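Local coordinates for protein nucleoside kinase (Methanococcus jannaschii, PDB 2C49) that phosphorylates nucleosides, most actively inosine, guanosine and cytidine, to their monophosphates, with ATP as the preferred phosphate donor and magnesium or manganese as cofactor, at residues L16-N21 with P35-Y40; P97-F102 with T111-G116; N155-D160 with E178-L183. One frame throughout, in Å; residues are numbered along the deposited sequence.

Interaction 1: residues L16-N21 with P35-Y40; sequences LDYIFN and PSARKY. With ADN (adenosine), chain C.
Asp17 and Tyr40 form an antiparallel, hydrogen-bonded pair where strand 15-21 meets strand 39-42, outermost within this chain, in the small four-stranded sheet of this PfkB-family kinase, the part of the ribokinase fold known as the lid. Two backbone bonds lock the pair: Asp17 N to Tyr40 O (2.8 Å) and Tyr40 N to Asp17 O (2.6 Å). Farther along, segment 35-38 diverges from strand 15-21, and a water takes over the bridge, accepting from Ile19 N and donating to Arg38 O.

On the face of Tyr18 and Lys39 the two side chains run alongside each other. Lys39 CG sits over one face of the phenol ring, 4.0 Å from its centroid, a CH-pi contact. The lysine chain then bends at its last torsion (chi4 71°), which turns NZ back to the phenol oxygen, to donate to Tyr18 OH at 3.0 Å. Both polar ends are also held by Glu95 of the second subunit, through a salt bridge to Lys39 and a hydrogen bond to Tyr18. Ala37 CB fits against Tyr18 CD2 and Phe20 CE2 (3.8 Å to the latter).

On the other face Ile19 CD1 meets Tyr40 CD1, the two side chains crossing at about a right angle. Here the Asp17 carboxylate grips the ribose of the bound adenosine with both oxygens: OD1 accepts from O2' (2.6 Å) and OD2 from O3' (2.5 Å). The second flank of strand 15-21 is hydrogen-bonded to strand 98-103, whose Trp100 and Phe102 stack on Tyr18 and Phe20.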
loop_
_atom_site.group_PDB
_atom_site.type_symbol
_atom_site.label_atom_id
_atom_site.label_comp_id
_atom_site.label_asym_id
_atom_site.label_seq_id
_atom_site.Cartn_x
_atom_site.Cartn_y
_atom_site.Cartn_z
ATOM N N LEU A 16 1.235 -10.881 2.167
ATOM C CA LEU A 16 0.449 -10.016 3.043
ATOM C C LEU A 16 -0.416 -9.086 2.162
ATOM O O LEU A 16 0.058 -8.487 1.198
ATOM C CB LEU A 16 1.325 -9.185 4.013
ATOM C CG LEU A 16 2.060 -10.062 5.026
ATOM C CD1 LEU A 16 3.141 -9.327 5.761
ATOM C CD2 LEU A 16 1.051 -10.737 6.011
ATOM N N ASP A 17 -1.695 -9.027 2.500
ATOM C CA ASP A 17 -2.707 -8.382 1.696
ATOM C C ASP A 17 -3.253 -7.161 2.417
ATOM O O ASP A 17 -3.562 -7.236 3.624
ATOM C CB ASP A 17 -3.917 -9.308 1.593
ATOM C CG ASP A 17 -3.721 -10.458 0.646
ATOM O OD1 ASP A 17 -2.671 -10.579 -0.060
ATOM O OD2 ASP A 17 -4.646 -11.292 0.504
ATOM N N TYR A 18 -3.403 -6.084 1.666
ATOM C CA TYR A 18 -4.251 -4.959 2.033
ATOM C C TYR A 18 -5.487 -5.093 1.142
ATOM O O TYR A 18 -5.356 -5.367 -0.063
ATOM C CB TYR A 18 -3.545 -3.653 1.648
ATOM C CG TYR A 18 -2.489 -3.143 2.600
ATOM C CD1 TYR A 18 -1.135 -3.174 2.243
ATOM C CD2 TYR A 18 -2.841 -2.581 3.835
ATOM C CE1 TYR A 18 -0.161 -2.647 3.078
ATOM C CE2 TYR A 18 -1.868 -2.068 4.696
ATOM C CZ TYR A 18 -0.528 -2.088 4.300
ATOM O OH TYR A 18 0.443 -1.571 5.124
ATOM N N ILE A 19 -6.680 -4.954 1.716
ATOM C CA ILE A 19 -7.926 -5.162 0.962
ATOM C C ILE A 19 -8.832 -3.939 1.188
ATOM O O ILE A 19 -9.144 -3.619 2.345
ATOM C CB ILE A 19 -8.616 -6.476 1.417
ATOM C CG1 ILE A 19 -7.647 -7.693 1.331
ATOM C CG2 ILE A 19 -9.911 -6.714 0.658
ATOM C CD1 ILE A 19 -8.191 -8.971 1.951
ATOM N N PHE A 20 -9.229 -3.260 0.108
ATOM C CA PHE A 20 -9.981 -2.006 0.202
ATOM C C PHE A 20 -11.311 -2.042 -0.573
ATOM O O PHE A 20 -11.392 -2.592 -1.684
ATOM C CB PHE A 20 -9.184 -0.790 -0.317
ATOM C CG PHE A 20 -7.751 -0.723 0.136
ATOM C CD1 PHE A 20 -6.739 -1.284 -0.640
ATOM C CD2 PHE A 20 -7.410 -0.055 1.303
ATOM C CE1 PHE A 20 -5.418 -1.212 -0.243
ATOM C CE2 PHE A 20 -6.099 0.030 1.709
ATOM C CZ PHE A 20 -5.097 -0.552 0.942
ATOM N N ASN A 21 -12.332 -1.445 0.046
ATOM C CA ASN A 21 -13.627 -1.190 -0.560
ATOM C C ASN A 21 -13.662 0.228 -1.070
ATOM O O ASN A 21 -13.341 1.184 -0.326
ATOM C CB ASN A 21 -14.734 -1.356 0.471
ATOM C CG ASN A 21 -15.035 -2.789 0.757
ATOM O OD1 ASN A 21 -15.851 -3.401 0.075
ATOM N ND2 ASN A 21 -14.384 -3.344 1.782
ATOM N N PRO A 35 -9.592 5.676 5.099
ATOM C CA PRO A 35 -9.645 5.882 6.556
ATOM C C PRO A 35 -8.735 4.901 7.335
ATOM O O PRO A 35 -7.949 5.360 8.153
ATOM C CB PRO A 35 -11.123 5.655 6.880
ATOM C CG PRO A 35 -11.821 6.164 5.592
ATOM C CD PRO A 35 -10.933 5.541 4.507
ATOM N N SER A 36 -8.811 3.604 7.042
ATOM C CA SER A 36 -8.203 2.587 7.894
ATOM C C SER A 36 -7.801 1.349 7.096
ATOM O O SER A 36 -8.568 0.869 6.243
ATOM C CB SER A 36 -9.160 2.236 9.058
ATOM O OG SER A 36 -8.710 1.123 9.842
ATOM N N ALA A 37 -6.592 0.838 7.349
ATOM C CA ALA A 37 -6.149 -0.390 6.708
ATOM C C ALA A 37 -5.336 -1.264 7.626
ATOM O O ALA A 37 -4.642 -0.784 8.546
ATOM C CB ALA A 37 -5.379 -0.122 5.390
ATOM N N ARG A 38 -5.432 -2.541 7.316
ATOM C CA ARG A 38 -4.884 -3.620 8.069
ATOM C C ARG A 38 -4.320 -4.643 7.084
ATOM O O ARG A 38 -4.873 -4.804 6.005
ATOM C CB ARG A 38 -6.039 -4.336 8.755
ATOM C CG ARG A 38 -5.960 -4.535 10.250
ATOM C CD ARG A 38 -6.810 -5.754 10.578
ATOM N NE ARG A 38 -6.190 -6.972 10.098
ATOM C CZ ARG A 38 -6.091 -8.065 10.833
ATOM N NH1 ARG A 38 -6.581 -8.095 12.064
ATOM N NH2 ARG A 38 -5.510 -9.152 10.327
ATOM N N LYS A 39 -3.234 -5.317 7.424
ATOM C CA LYS A 39 -2.721 -6.357 6.529
ATOM C C LYS A 39 -3.325 -7.665 6.940
ATOM O O LYS A 39 -3.524 -7.910 8.133
ATOM C CB LYS A 39 -1.203 -6.501 6.605
ATOM C CG LYS A 39 -0.377 -5.260 6.217
ATOM C CD LYS A 39 1.110 -5.506 6.493
ATOM C CE LYS A 39 1.957 -4.237 6.238
ATOM N NZ LYS A 39 1.699 -3.170 7.303
ATOM N N TYR A 40 -3.622 -8.502 5.950
ATOM C CA TYR A 40 -4.184 -9.838 6.183
ATOM C C TYR A 40 -3.263 -10.903 5.622
ATOM O O TYR A 40 -2.593 -10.665 4.609
ATOM C CB TYR A 40 -5.521 -9.948 5.474
ATOM C CG TYR A 40 -6.532 -8.972 6.009
ATOM C CD1 TYR A 40 -6.609 -7.661 5.503
ATOM C CD2 TYR A 40 -7.382 -9.336 7.034
ATOM C CE1 TYR A 40 -7.558 -6.766 5.994
ATOM C CE2 TYR A 40 -8.332 -8.428 7.543
ATOM C CZ TYR A 40 -8.402 -7.154 7.014
ATOM O OH TYR A 40 -9.322 -6.270 7.504
HETATM O "O5'" ADN C . -6.469 -15.373 -4.517
HETATM C "C5'" ADN C . -6.523 -14.251 -3.636
HETATM C "C4'" ADN C . -5.068 -13.912 -3.297
HETATM O "O4'" ADN C . -4.272 -13.653 -4.453
HETATM C "C3'" ADN C . -4.689 -12.882 -2.210
HETATM O "O3'" ADN C . -4.451 -13.404 -0.904
HETATM C "C2'" ADN C . -3.475 -12.110 -2.760
HETATM O "O2'" ADN C . -2.276 -12.277 -2.007
HETATM C "C1'" ADN C . -3.228 -12.730 -4.134
HETATM N N9 ADN C . -2.982 -11.823 -5.230
HETATM C C8 ADN C . -3.609 -10.658 -5.527
HETATM N N7 ADN C . -3.099 -10.133 -6.684
HETATM C C5 ADN C . -2.178 -10.985 -7.144
HETATM C C6 ADN C . -1.225 -11.143 -8.248
HETATM N N6 ADN C . -1.215 -10.205 -9.179
HETATM N N1 ADN C . -0.395 -12.212 -8.319
HETATM C C2 ADN C . -0.405 -13.213 -7.407
HETATM N N3 ADN C . -1.245 -13.190 -6.360
HETATM C C4 ADN C . -2.121 -12.065 -6.195
HETATM O O HOH W 1 -6.473 -3.716 4.346
#

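Interaction 2: residues P97-F102 with T111-G116; sequences PKAWIF and TFFLWG. With ADN (adenosine), chain C.
Phe113 has its CG anti to the backbone N (chi1 -170°), which turns one face of the ring to the adenine base, while the first torsion of Thr111 (chi1 76°) turns OG1 toward the same base. Both residues belong to the beta hairpin of strands 98-103 and 109-114, in the lid sheet of the ribokinase fold. The two strands run almost exactly antiparallel, their axes 4.7 Å apart and their directions 175° from each other. Lys98 with Leu114 and Trp100 with Phe112 are the hydrogen-bonded pairs, with Leu114 N to Lys98 O and Trp100 N to Phe112 O each 2.8 Å long.

The face with Ala99, Ile101, Thr111 and Phe113 lines the nucleoside site. Adenosine C2 lies over the centre of the Phe113 ring, 3.6 Å above its plane, and Ala99 CB comes up at the ring edge. Pro97 CB packs on the tip of the ring, 3.6 Å from Phe113 CZ. A leucine in place of Phe113 would probably leave the base without its flat aromatic partner and open a gap beside Pro97. Ile101 and Thr111 lie side by side, CG1 against CG2, with Ile101 CD1 reaching toward the ribose.

The opposite face is aromatic and turns to the second subunit: Phe102 and Phe112 cross at about a right angle, and both meet phenylalanines of that chain, while Trp100 meets its own counterpart there edge-to-face. Residues 111-114 also pair with a strand of the second subunit, so the sheet runs on across the dimer interface. Thr111 OG1, linked as well to Ser31 of that subunit, donates to adenosine N7 at 2.7 Å.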
loop_
_atom_site.group_PDB
_atom_site.type_symbol
_atom_site.label_atom_id
_atom_site.label_comp_id
_atom_site.label_asym_id
_atom_site.label_seq_id
_atom_site.Cartn_x
_atom_site.Cartn_y
_atom_site.Cartn_z
ATOM N N PRO A 97 6.116 -11.221 -0.626
ATOM C CA PRO A 97 5.177 -10.616 -1.584
ATOM C C PRO A 97 3.970 -9.935 -0.927
ATOM O O PRO A 97 3.510 -10.334 0.145
ATOM C CB PRO A 97 4.728 -11.812 -2.426
ATOM C CG PRO A 97 5.948 -12.741 -2.370
ATOM C CD PRO A 97 6.408 -12.631 -0.958
ATOM N N LYS A 98 3.475 -8.899 -1.583
ATOM C CA LYS A 98 2.412 -8.072 -0.988
ATOM C C LYS A 98 1.396 -7.689 -2.044
ATOM O O LYS A 98 1.765 -7.409 -3.176
ATOM C CB LYS A 98 2.963 -6.806 -0.356
ATOM C CG LYS A 98 3.486 -7.006 1.070
ATOM C CD LYS A 98 4.530 -5.982 1.404
ATOM C CE LYS A 98 5.029 -6.169 2.861
ATOM N NZ LYS A 98 5.955 -7.364 2.952
ATOM N N ALA A 99 0.129 -7.663 -1.641
ATOM C CA ALA A 99 -0.960 -7.355 -2.566
ATOM C C ALA A 99 -1.783 -6.162 -2.065
ATOM O O ALA A 99 -2.046 -6.057 -0.871
ATOM C CB ALA A 99 -1.856 -8.603 -2.741
ATOM N N TRP A 100 -2.180 -5.291 -2.989
ATOM C CA TRP A 100 -3.142 -4.214 -2.729
ATOM C C TRP A 100 -4.361 -4.530 -3.580
ATOM O O TRP A 100 -4.294 -4.514 -4.821
ATOM C CB TRP A 100 -2.573 -2.840 -3.104
ATOM C CG TRP A 100 -1.620 -2.337 -2.086
ATOM C CD1 TRP A 100 -1.864 -1.389 -1.128
ATOM C CD2 TRP A 100 -0.252 -2.743 -1.906
ATOM N NE1 TRP A 100 -0.736 -1.164 -0.369
ATOM C CE2 TRP A 100 0.271 -1.991 -0.815
ATOM C CE3 TRP A 100 0.600 -3.643 -2.569
ATOM C CZ2 TRP A 100 1.573 -2.154 -0.342
ATOM C CZ3 TRP A 100 1.907 -3.791 -2.100
ATOM C CH2 TRP A 100 2.375 -3.049 -0.987
ATOM N N ILE A 101 -5.466 -4.818 -2.902
ATOM C CA ILE A 101 -6.671 -5.354 -3.529
ATOM C C ILE A 101 -7.823 -4.383 -3.336
ATOM O O ILE A 101 -8.142 -3.991 -2.200
ATOM C CB ILE A 101 -6.990 -6.737 -2.898
ATOM C CG1 ILE A 101 -5.799 -7.691 -3.133
ATOM C CG2 ILE A 101 -8.312 -7.317 -3.449
ATOM C CD1 ILE A 101 -5.790 -8.933 -2.261
ATOM N N PHE A 102 -8.415 -3.971 -4.455
ATOM C CA PHE A 102 -9.496 -2.998 -4.432
ATOM C C PHE A 102 -10.739 -3.647 -4.954
ATOM O O PHE A 102 -10.699 -4.292 -5.979
ATOM C CB PHE A 102 -9.135 -1.762 -5.252
ATOM C CG PHE A 102 -7.917 -1.089 -4.753
ATOM C CD1 PHE A 102 -6.664 -1.553 -5.107
ATOM C CD2 PHE A 102 -8.020 -0.014 -3.891
ATOM C CE1 PHE A 102 -5.523 -0.941 -4.601
ATOM C CE2 PHE A 102 -6.884 0.589 -3.397
ATOM C CZ PHE A 102 -5.644 0.128 -3.761
ATOM N N THR A 111 -6.007 -5.641 -8.692
ATOM C CA THR A 111 -4.967 -5.786 -7.684
ATOM C C THR A 111 -3.648 -5.307 -8.226
ATOM O O THR A 111 -3.433 -5.263 -9.444
ATOM C CB THR A 111 -4.834 -7.248 -7.140
ATOM O OG1 THR A 111 -4.170 -8.059 -8.123
ATOM C CG2 THR A 111 -6.195 -7.938 -6.912
ATOM N N PHE A 112 -2.787 -4.944 -7.284
ATOM C CA PHE A 112 -1.402 -4.599 -7.528
ATOM C C PHE A 112 -0.625 -5.567 -6.659
ATOM O O PHE A 112 -0.933 -5.699 -5.483
ATOM C CB PHE A 112 -1.157 -3.149 -7.092
ATOM C CG PHE A 112 -2.057 -2.133 -7.775
ATOM C CD1 PHE A 112 -3.346 -1.858 -7.298
ATOM C CD2 PHE A 112 -1.611 -1.437 -8.873
ATOM C CE1 PHE A 112 -4.148 -0.886 -7.916
ATOM C CE2 PHE A 112 -2.402 -0.473 -9.485
ATOM C CZ PHE A 112 -3.672 -0.205 -9.018
ATOM N N PHE A 113 0.361 -6.254 -7.235
ATOM C CA PHE A 113 1.068 -7.317 -6.536
ATOM C C PHE A 113 2.568 -7.091 -6.669
ATOM O O PHE A 113 3.096 -6.982 -7.779
ATOM C CB PHE A 113 0.635 -8.680 -7.065
ATOM C CG PHE A 113 1.129 -9.832 -6.262
ATOM C CD1 PHE A 113 0.485 -10.213 -5.080
ATOM C CD2 PHE A 113 2.248 -10.544 -6.679
ATOM C CE1 PHE A 113 0.942 -11.313 -4.337
ATOM C CE2 PHE A 113 2.726 -11.624 -5.939
ATOM C CZ PHE A 113 2.062 -12.037 -4.789
ATOM N N LEU A 114 3.228 -6.980 -5.511
ATOM C CA LEU A 114 4.652 -6.799 -5.413
ATOM C C LEU A 114 5.297 -8.187 -5.301
ATOM O O LEU A 114 4.997 -8.950 -4.356
ATOM C CB LEU A 114 4.950 -5.943 -4.160
ATOM C CG LEU A 114 6.021 -4.907 -4.163
ATOM C CD1 LEU A 114 5.764 -4.001 -5.366
ATOM C CD2 LEU A 114 6.085 -4.115 -2.810
ATOM N N TRP A 115 6.186 -8.500 -6.252
ATOM C CA TRP A 115 6.720 -9.850 -6.460
ATOM C C TRP A 115 7.732 -10.227 -5.382
ATOM O O TRP A 115 7.764 -11.377 -4.962
ATOM C CB TRP A 115 7.413 -9.941 -7.844
ATOM C CG TRP A 115 7.525 -11.341 -8.490
ATOM C CD1 TRP A 115 8.691 -12.027 -8.779
ATOM C CD2 TRP A 115 6.462 -12.171 -8.970
ATOM N NE1 TRP A 115 8.403 -13.231 -9.391
ATOM C CE2 TRP A 115 7.050 -13.348 -9.521
ATOM C CE3 TRP A 115 5.062 -12.045 -9.003
ATOM C CZ2 TRP A 115 6.289 -14.390 -10.074
ATOM C CZ3 TRP A 115 4.302 -13.083 -9.552
ATOM C CH2 TRP A 115 4.915 -14.245 -10.077
ATOM N N GLY A 116 8.584 -9.273 -5.004
ATOM C CA GLY A 116 9.559 -9.439 -3.929
ATOM C C GLY A 116 10.304 -10.760 -3.998
ATOM O O GLY A 116 10.879 -11.107 -5.038
HETATM O "O5'" ADN C . -6.469 -15.373 -4.517
HETATM C "C5'" ADN C . -6.523 -14.251 -3.636
HETATM C "C4'" ADN C . -5.068 -13.912 -3.297
HETATM O "O4'" ADN C . -4.272 -13.653 -4.453
HETATM C "C3'" ADN C . -4.689 -12.882 -2.210
HETATM O "O3'" ADN C . -4.451 -13.404 -0.904
HETATM C "C2'" ADN C . -3.475 -12.110 -2.760
HETATM O "O2'" ADN C . -2.276 -12.277 -2.007
HETATM C "C1'" ADN C . -3.228 -12.730 -4.134
HETATM N N9 ADN C . -2.982 -11.823 -5.230
HETATM C C8 ADN C . -3.609 -10.658 -5.527
HETATM N N7 ADN C . -3.099 -10.133 -6.684
HETATM C C5 ADN C . -2.178 -10.985 -7.144
HETATM C C6 ADN C . -1.225 -11.143 -8.248
HETATM N N6 ADN C . -1.215 -10.205 -9.179
HETATM N N1 ADN C . -0.395 -12.212 -8.319
HETATM C C2 ADN C . -0.405 -13.213 -7.407
HETATM N N3 ADN C . -1.245 -13.190 -6.360
HETATM C C4 ADN C . -2.121 -12.065 -6.195
#

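Interaction 3: residues N155-D160 with E178-L183; sequences NLVSFD and EHTNFL
The Phe159 ring is met obliquely by Leu183 CD1, 3.5 Å from Phe159 CD2, and by Thr180 OG1, which also approaches Phe159 CB. Phe159 and Leu183 lie side by side and point the same way, both with CG anti to the backbone N, while Thr180 crosses Phe159 at about a right angle. Helix 170-177 covers the face of the sheet that carries Phe159 and Leu183, through Leu173 and Ile176, and Thr180 OG1 is hydrogen-bonded to Ile176 O. The second ring, Phe182, takes Leu156 CD1 obliquely at its CZ (3.9 Å) on the other face of the sheet, where Tyr257 of helix 245-258 meets it edge-to-face.

Strands 156-160 and 182-185 run parallel, joined by helix 170-177 in a beta-alpha-beta crossover of the large central sheet of the ribokinase fold. Val157 O receives two donors, Asn181 N at 2.9 Å and Phe182 N at 3.0 Å, the latter nearly straight (169°). One register step on, Phe159 N donates to Phe182 O at 2.8 Å, with Ser158 CA also close to that oxygen. Before the second strand begins, Val157 CG1 packs on His179 O (3.4 Å), and Leu156 CD2 rests against the side chain of Asn181. Ser158 CB faces Phe182 CB, and Ser158 OG is hydrogen-bonded to His135 ND1 of neighbouring strand 131-137.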
loop_
_atom_site.group_PDB
_atom_site.type_symbol
_atom_site.label_atom_id
_atom_site.label_comp_id
_atom_site.label_asym_id
_atom_site.label_seq_id
_atom_site.Cartn_x
_atom_site.Cartn_y
_atom_site.Cartn_z
ATOM N N ASN A 155 1.927 -37.685 -8.792
ATOM C CA ASN A 155 0.918 -36.959 -8.038
ATOM C C ASN A 155 -0.096 -36.357 -8.995
ATOM O O ASN A 155 0.221 -36.053 -10.155
ATOM C CB ASN A 155 1.531 -35.814 -7.197
ATOM C CG ASN A 155 2.964 -36.089 -6.822
ATOM O OD1 ASN A 155 3.857 -35.828 -7.629
ATOM N ND2 ASN A 155 3.197 -36.661 -5.620
ATOM N N LEU A 156 -1.322 -36.200 -8.511
ATOM C CA LEU A 156 -2.353 -35.462 -9.246
ATOM C C LEU A 156 -1.961 -34.014 -9.229
ATOM O O LEU A 156 -1.554 -33.507 -8.203
ATOM C CB LEU A 156 -3.726 -35.568 -8.576
ATOM C CG LEU A 156 -4.697 -36.696 -8.972
ATOM C CD1 LEU A 156 -6.197 -36.210 -8.886
ATOM C CD2 LEU A 156 -4.403 -37.324 -10.331
ATOM N N VAL A 157 -2.040 -33.371 -10.379
ATOM C CA VAL A 157 -1.647 -31.989 -10.507
ATOM C C VAL A 157 -2.891 -31.139 -10.661
ATOM O O VAL A 157 -3.669 -31.350 -11.566
ATOM C CB VAL A 157 -0.781 -31.735 -11.771
ATOM C CG1 VAL A 157 -0.600 -30.245 -12.002
ATOM C CG2 VAL A 157 0.566 -32.451 -11.654
ATOM N N SER A 158 -3.059 -30.185 -9.761
ATOM C CA SER A 158 -4.116 -29.186 -9.928
ATOM C C SER A 158 -3.427 -27.875 -10.226
ATOM O O SER A 158 -2.369 -27.568 -9.643
ATOM C CB SER A 158 -4.877 -29.094 -8.575
ATOM O OG SER A 158 -5.686 -27.942 -8.586
ATOM N N PHE A 159 -3.989 -27.091 -11.126
ATOM C CA PHE A 159 -3.335 -25.874 -11.604
ATOM C C PHE A 159 -4.346 -24.725 -11.656
ATOM O O PHE A 159 -5.419 -24.873 -12.238
ATOM C CB PHE A 159 -2.798 -26.105 -13.018
ATOM C CG PHE A 159 -2.101 -24.920 -13.613
ATOM C CD1 PHE A 159 -1.245 -24.115 -12.850
ATOM C CD2 PHE A 159 -2.249 -24.641 -14.967
ATOM C CE1 PHE A 159 -0.569 -23.001 -13.456
ATOM C CE2 PHE A 159 -1.602 -23.535 -15.565
ATOM C CZ PHE A 159 -0.748 -22.726 -14.801
ATOM N N ASP A 160 -3.984 -23.604 -11.041
ATOM C CA ASP A 160 -4.810 -22.414 -10.991
ATOM C C ASP A 160 -3.873 -21.204 -11.128
ATOM O O ASP A 160 -3.385 -20.641 -10.127
ATOM C CB ASP A 160 -5.542 -22.386 -9.645
ATOM C CG ASP A 160 -6.408 -21.152 -9.460
ATOM O OD1 ASP A 160 -6.618 -20.379 -10.434
ATOM O OD2 ASP A 160 -6.934 -20.905 -8.347
ATOM N N GLU A 178 -0.795 -29.413 -20.394
ATOM C CA GLU A 178 -0.595 -30.774 -20.831
ATOM C C GLU A 178 -0.102 -31.682 -19.690
ATOM O O GLU A 178 -0.163 -32.900 -19.807
ATOM C CB GLU A 178 0.334 -30.755 -22.032
ATOM C CG GLU A 178 -0.497 -30.197 -23.197
ATOM C CD GLU A 178 0.227 -30.071 -24.500
ATOM O OE1 GLU A 178 1.467 -29.887 -24.472
ATOM O OE2 GLU A 178 -0.470 -30.101 -25.548
ATOM N N HIS A 179 0.334 -31.061 -18.592
ATOM C CA HIS A 179 0.768 -31.771 -17.388
ATOM C C HIS A 179 -0.134 -31.497 -16.196
ATOM O O HIS A 179 0.329 -31.505 -15.057
ATOM C CB HIS A 179 2.186 -31.361 -17.065
ATOM C CG HIS A 179 3.144 -31.813 -18.102
ATOM N ND1 HIS A 179 3.826 -33.007 -18.011
ATOM C CD2 HIS A 179 3.475 -31.275 -19.298
ATOM C CE1 HIS A 179 4.583 -33.160 -19.085
ATOM N NE2 HIS A 179 4.385 -32.126 -19.885
ATOM N N THR A 180 -1.423 -31.318 -16.474
ATOM C CA THR A 180 -2.413 -30.908 -15.470
ATOM C C THR A 180 -3.584 -31.874 -15.460
ATOM O O THR A 180 -4.091 -32.265 -16.502
ATOM C CB THR A 180 -2.960 -29.525 -15.810
ATOM O OG1 THR A 180 -1.927 -28.563 -15.578
ATOM C CG2 THR A 180 -4.135 -29.097 -14.839
ATOM N N ASN A 181 -4.014 -32.250 -14.266
ATOM C CA ASN A 181 -5.199 -33.080 -14.136
ATOM C C ASN A 181 -6.420 -32.229 -13.926
ATOM O O ASN A 181 -7.401 -32.366 -14.687
ATOM C CB ASN A 181 -5.031 -34.116 -13.000
ATOM C CG ASN A 181 -3.970 -35.145 -13.331
ATOM O OD1 ASN A 181 -4.216 -36.128 -14.102
ATOM N ND2 ASN A 181 -2.784 -34.958 -12.759
ATOM N N PHE A 182 -6.352 -31.343 -12.923
ATOM C CA PHE A 182 -7.452 -30.401 -12.617
ATOM C C PHE A 182 -7.019 -28.997 -12.912
ATOM O O PHE A 182 -6.091 -28.517 -12.312
ATOM C CB PHE A 182 -7.885 -30.432 -11.139
ATOM C CG PHE A 182 -8.448 -31.771 -10.665
ATOM C CD1 PHE A 182 -8.946 -32.716 -11.573
ATOM C CD2 PHE A 182 -8.497 -32.065 -9.311
ATOM C CE1 PHE A 182 -9.450 -33.949 -11.131
ATOM C CE2 PHE A 182 -9.001 -33.315 -8.842
ATOM C CZ PHE A 182 -9.473 -34.245 -9.749
ATOM N N LEU A 183 -7.737 -28.319 -13.808
ATOM C CA LEU A 183 -7.482 -26.941 -14.170
ATOM C C LEU A 183 -8.633 -26.061 -13.643
ATOM O O LEU A 183 -9.795 -26.278 -14.018
ATOM C CB LEU A 183 -7.453 -26.833 -15.736
ATOM C CG LEU A 183 -7.048 -25.490 -16.355
ATOM C CD1 LEU A 183 -5.652 -25.074 -15.827
ATOM C CD2 LEU A 183 -7.032 -25.526 -17.919
#

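Overall arrangement
Along the chain the three contacts follow one another in series; none crosses or encloses another. Interaction 1 closes first, across the 13 residues between its segments, which include strand 30-34. Interaction 2 closes the short hairpin of strands 98-103 and 109-114. The two share the lid sheet, and both touch the adenosine and the second subunit; Tyr18 N and Phe20 N lie at hydrogen-bonding distance from Ala99 O and Ile101 O. Interaction 3 closes last, around helix 170-177 in the large sheet, on the opposite side of the chain's centre. Its centre is about 32 Å from that of interaction 1 and about 25 Å from that of interaction 2.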